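Putative cathepsin d (Ixodes ricinus, PDB 5N7Q) probably cleaves internal peptide bonds of proteins as an aspartic endopeptidase of the pepsin-like A1 family, and binds the inhibitor pepstatin A. Local coordinates at residues P139-M144 with F326-D331. Numbering follows the deposited sequence.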
ATOM      1  N   PRO A 139       9.692 -10.319   8.471  1.00  8.23           N
ATOM      2  CA  PRO A 139       9.352  -9.758   7.165  1.00  8.23           C
ATOM      3  C   PRO A 139      10.533  -9.644   6.219  1.00  7.95           C
ATOM      4  O   PRO A 139      11.696  -9.637   6.632  1.00  8.41           O
ATOM      5  CB  PRO A 139       8.828  -8.364   7.503  1.00  8.17           C
ATOM      6  CG  PRO A 139       8.415  -8.446   8.947  1.00  8.04           C
ATOM      7  CD  PRO A 139       9.452  -9.348   9.546  1.00  8.05           C
ATOM      8  N   VAL A 140      10.217  -9.582   4.941  1.00  8.08           N
ATOM      9  CA  VAL A 140      11.217  -9.531   3.892  1.00  8.45           C
ATOM     10  C   VAL A 140      12.233  -8.420   4.127  1.00  8.01           C
ATOM     11  O   VAL A 140      13.444  -8.675   4.109  1.00  7.99           O
ATOM     12  CB  VAL A 140      10.581  -9.413   2.499  1.00  9.45           C
ATOM     13  CG1 VAL A 140      11.651  -9.212   1.439  1.00 10.09           C
ATOM     14  CG2 VAL A 140       9.800 -10.672   2.175  1.00  9.27           C
ATOM     15  N   PHE A 141      11.768  -7.198   4.418  1.00  7.66           N
ATOM     16  CA  PHE A 141      12.714  -6.096   4.542  1.00  8.33           C
ATOM     17  C   PHE A 141      13.580  -6.291   5.771  1.00  8.26           C
ATOM     18  O   PHE A 141      14.766  -5.992   5.766  1.00  8.57           O
ATOM     19  CB  PHE A 141      12.048  -4.738   4.602  1.00  8.02           C
ATOM     20  CG  PHE A 141      13.005  -3.577   4.458  1.00  8.33           C
ATOM     21  CD1 PHE A 141      13.719  -3.381   3.268  1.00  8.72           C
ATOM     22  CD2 PHE A 141      13.189  -2.657   5.488  1.00  8.41           C
ATOM     23  CE1 PHE A 141      14.601  -2.320   3.112  1.00  8.77           C
ATOM     24  CE2 PHE A 141      14.049  -1.580   5.331  1.00  8.55           C
ATOM     25  CZ  PHE A 141      14.751  -1.406   4.128  1.00  8.36           C
ATOM     26  N   ASP A 142      12.967  -6.777   6.855  1.00  8.70           N
ATOM     27  CA  ASP A 142      13.742  -7.079   8.048  1.00  9.40           C
ATOM     28  C   ASP A 142      14.834  -8.123   7.809  1.00  9.68           C
ATOM     29  O   ASP A 142      15.956  -8.025   8.333  1.00  9.92           O
ATOM     30  CB  ASP A 142      12.793  -7.590   9.120  1.00  9.83           C
ATOM     31  CG  ASP A 142      12.073  -6.467   9.810  1.00  9.97           C
ATOM     32  OD1 ASP A 142      11.205  -5.848   9.162  1.00 10.12           O
ATOM     33  OD2 ASP A 142      12.415  -6.170  10.966  1.00 11.10           O
ATOM     34  N   ASN A 143      14.495  -9.126   7.008  1.00  9.70           N
ATOM     35  CA  ASN A 143      15.455 -10.172   6.630  1.00 10.31           C
ATOM     36  C   ASN A 143      16.591  -9.602   5.745  1.00  9.85           C
ATOM     37  O   ASN A 143      17.765  -9.928   5.950  1.00  9.50           O
ATOM     38  CB  ASN A 143      14.713 -11.310   5.926  1.00 11.11           C
ATOM     39  CG  ASN A 143      15.328 -12.667   6.175  1.00 12.57           C
ATOM     40  OD1 ASN A 143      16.222 -12.824   7.016  1.00 13.99           O
ATOM     41  ND2 ASN A 143      14.859 -13.659   5.437  1.00 13.09           N
ATOM     42  N   MET A 144      16.255  -8.701   4.824  1.00  9.59           N
ATOM     43  CA  MET A 144      17.253  -7.962   4.053  1.00 10.41           C
ATOM     44  C   MET A 144      18.195  -7.204   4.979  1.00 10.31           C
ATOM     45  O   MET A 144      19.427  -7.272   4.807  1.00 10.22           O
ATOM     46  CB  MET A 144      16.582  -7.002   3.079  1.00 11.07           C
ATOM     47  CG  MET A 144      15.869  -7.716   1.949  1.00 11.80           C
ATOM     48  SD  MET A 144      14.900  -6.619   0.905  1.00 14.11           S
ATOM     49  CE  MET A 144      16.117  -6.131  -0.303  1.00 15.43           C
ATOM     50  N   PHE A 326      10.458   5.364   3.530  1.00  6.95           N
ATOM     51  CA  PHE A 326      10.163   4.565   4.715  1.00  7.11           C
ATOM     52  C   PHE A 326      11.529   4.208   5.336  1.00  7.08           C
ATOM     53  O   PHE A 326      12.266   3.386   4.795  1.00  7.45           O
ATOM     54  CB  PHE A 326       9.390   3.317   4.317  1.00  7.38           C
ATOM     55  CG  PHE A 326       8.043   3.591   3.727  1.00  7.35           C
ATOM     56  CD1 PHE A 326       7.906   3.874   2.356  1.00  7.63           C
ATOM     57  CD2 PHE A 326       6.919   3.528   4.522  1.00  7.53           C
ATOM     58  CE1 PHE A 326       6.642   4.132   1.825  1.00  7.95           C
ATOM     59  CE2 PHE A 326       5.660   3.784   3.991  1.00  7.70           C
ATOM     60  CZ  PHE A 326       5.528   4.064   2.634  1.00  7.96           C
ATOM     61  N   ASP A 327      11.854   4.844   6.459  1.00  6.92           N
ATOM     62  CA  ASP A 327      13.207   4.810   7.035  1.00  7.29           C
ATOM     63  C   ASP A 327      13.219   4.021   8.336  1.00  7.57           C
ATOM     64  O   ASP A 327      12.708   4.494   9.358  1.00  7.53           O
ATOM     65  CB  ASP A 327      13.660   6.270   7.222  1.00  7.61           C
ATOM     66  CG  ASP A 327      15.047   6.434   7.824  1.00  7.95           C
ATOM     67  OD1 ASP A 327      15.559   5.482   8.443  1.00  8.44           O
ATOM     68  OD2 ASP A 327      15.588   7.570   7.643  1.00  8.64           O
ATOM     69  N   ARG A 328      13.835   2.839   8.293  1.00  7.94           N
ATOM     70  CA  ARG A 328      13.930   1.971   9.466  1.00  8.98           C
ATOM     71  C   ARG A 328      15.152   2.300  10.302  1.00  9.37           C
ATOM     72  O   ARG A 328      15.216   1.885  11.459  1.00 11.88           O
ATOM     73  CB  ARG A 328      13.969   0.469   9.083  1.00  8.79           C
ATOM     74  CG  ARG A 328      12.625  -0.032   8.571  1.00  8.61           C
ATOM     75  CD  ARG A 328      11.582  -0.198   9.685  1.00  8.48           C
ATOM     76  NE  ARG A 328      12.041  -1.186  10.664  1.00  8.46           N
ATOM     77  CZ  ARG A 328      11.861  -2.501  10.566  1.00  8.21           C
ATOM     78  NH1 ARG A 328      11.215  -3.014   9.529  1.00  8.58           N
ATOM     79  NH2 ARG A 328      12.382  -3.323  11.480  1.00  9.32           N
ATOM     80  N   ASP A 329      16.116   3.064   9.785  1.00  9.11           N
ATOM     81  CA  ASP A 329      17.271   3.469  10.626  1.00  9.98           C
ATOM     82  C   ASP A 329      16.851   4.479  11.689  1.00 10.80           C
ATOM     83  O   ASP A 329      17.327   4.455  12.823  1.00 11.53           O
ATOM     84  CB  ASP A 329      18.371   4.068   9.759  1.00 10.50           C
ATOM     85  CG  ASP A 329      19.155   2.996   9.021  1.00 11.10           C
ATOM     86  OD1 ASP A 329      19.425   1.941   9.651  1.00 13.53           O
ATOM     87  OD2 ASP A 329      19.495   3.232   7.843  1.00 13.10           O
ATOM     88  N   GLN A 330      15.932   5.365  11.322  1.00 10.49           N
ATOM     89  CA  GLN A 330      15.495   6.431  12.230  1.00 11.14           C
ATOM     90  C   GLN A 330      14.005   6.375  12.593  1.00 10.48           C
ATOM     91  O   GLN A 330      13.540   7.225  13.349  1.00 11.15           O
ATOM     92  CB  GLN A 330      15.815   7.801  11.657  1.00 12.72           C
ATOM     93  CG  GLN A 330      17.294   8.004  11.394  1.00 14.69           C
ATOM     94  CD  GLN A 330      17.643   9.450  11.177  1.00 17.24           C
ATOM     95  OE1 GLN A 330      17.331  10.309  12.013  1.00 21.61           O
ATOM     96  NE2 GLN A 330      18.309   9.737  10.076  1.00 17.55           N
ATOM     97  N   ASP A 331      13.289   5.350  12.126  1.00  9.59           N
ATOM     98  CA  ASP A 331      11.853   5.192  12.372  1.00  8.96           C
ATOM     99  C   ASP A 331      11.091   6.486  12.022  1.00  8.22           C
ATOM    100  O   ASP A 331      10.511   7.155  12.872  1.00  7.94           O
ATOM    101  CB  ASP A 331      11.598   4.779  13.838  1.00  9.29           C
ATOM    102  CG  ASP A 331      11.955   3.312  14.101  1.00  9.72           C
ATOM    103  OD1 ASP A 331      11.777   2.461  13.196  1.00  9.71           O
ATOM    104  OD2 ASP A 331      12.450   2.981  15.209  1.00 10.57           O
TER
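D142 and R328 form a bidentate salt bridge in this pepsin-like fold. It ties the start of helix 140-146 to the turn between strands 322-327 and 332-337. The two strands pair antiparallel, and 326-331 carries the end of the first strand and the turn of this hairpin. The hairpin belongs to the sheet between the two lobes, where strand 322-327 also pairs with 155-160.

R328 meets the carboxylate end-on, with one nitrogen to each oxygen. NH1 of R328 donates to OD1 of D142 at 2.9 Å. This bond is nearly straight, with an N-H...O angle of 167°. NH2 of R328 reaches OD2 of D142, also at 2.9 Å. Both oxygens lie close to the guanidinium plane and are met on their syn sides. The fit is not flat, because the carboxylate and guanidinium planes are turned 43° apart. The two bonds hold the guanidinium against rotation. The arginine chain bends at chi2 and chi3, so its methylenes do not run straight to the aspartate.

An apolar contact lies beside this bridge, and the two together make the tight part. CG of R328 sits at the edge of the F141 ring, 3.9 Å from CE2 of F141. The first torsion of F141 turns the ring away from the backbone N and toward the hairpin. The ring is buried, and it also meets F156 edge-to-face and touches F174. R328 further touches Y129 and W197.

The solvent side is looser. R328 is partly exposed, and D329 and Q330 beyond it are exposed and make no contact with the helix. An Asx motif orders this turn: OD1 of D327 accepts from the backbone N of Q330 at 2.9 Å. That N-H approaches from above the D327 carboxylate plane, 51° out of it.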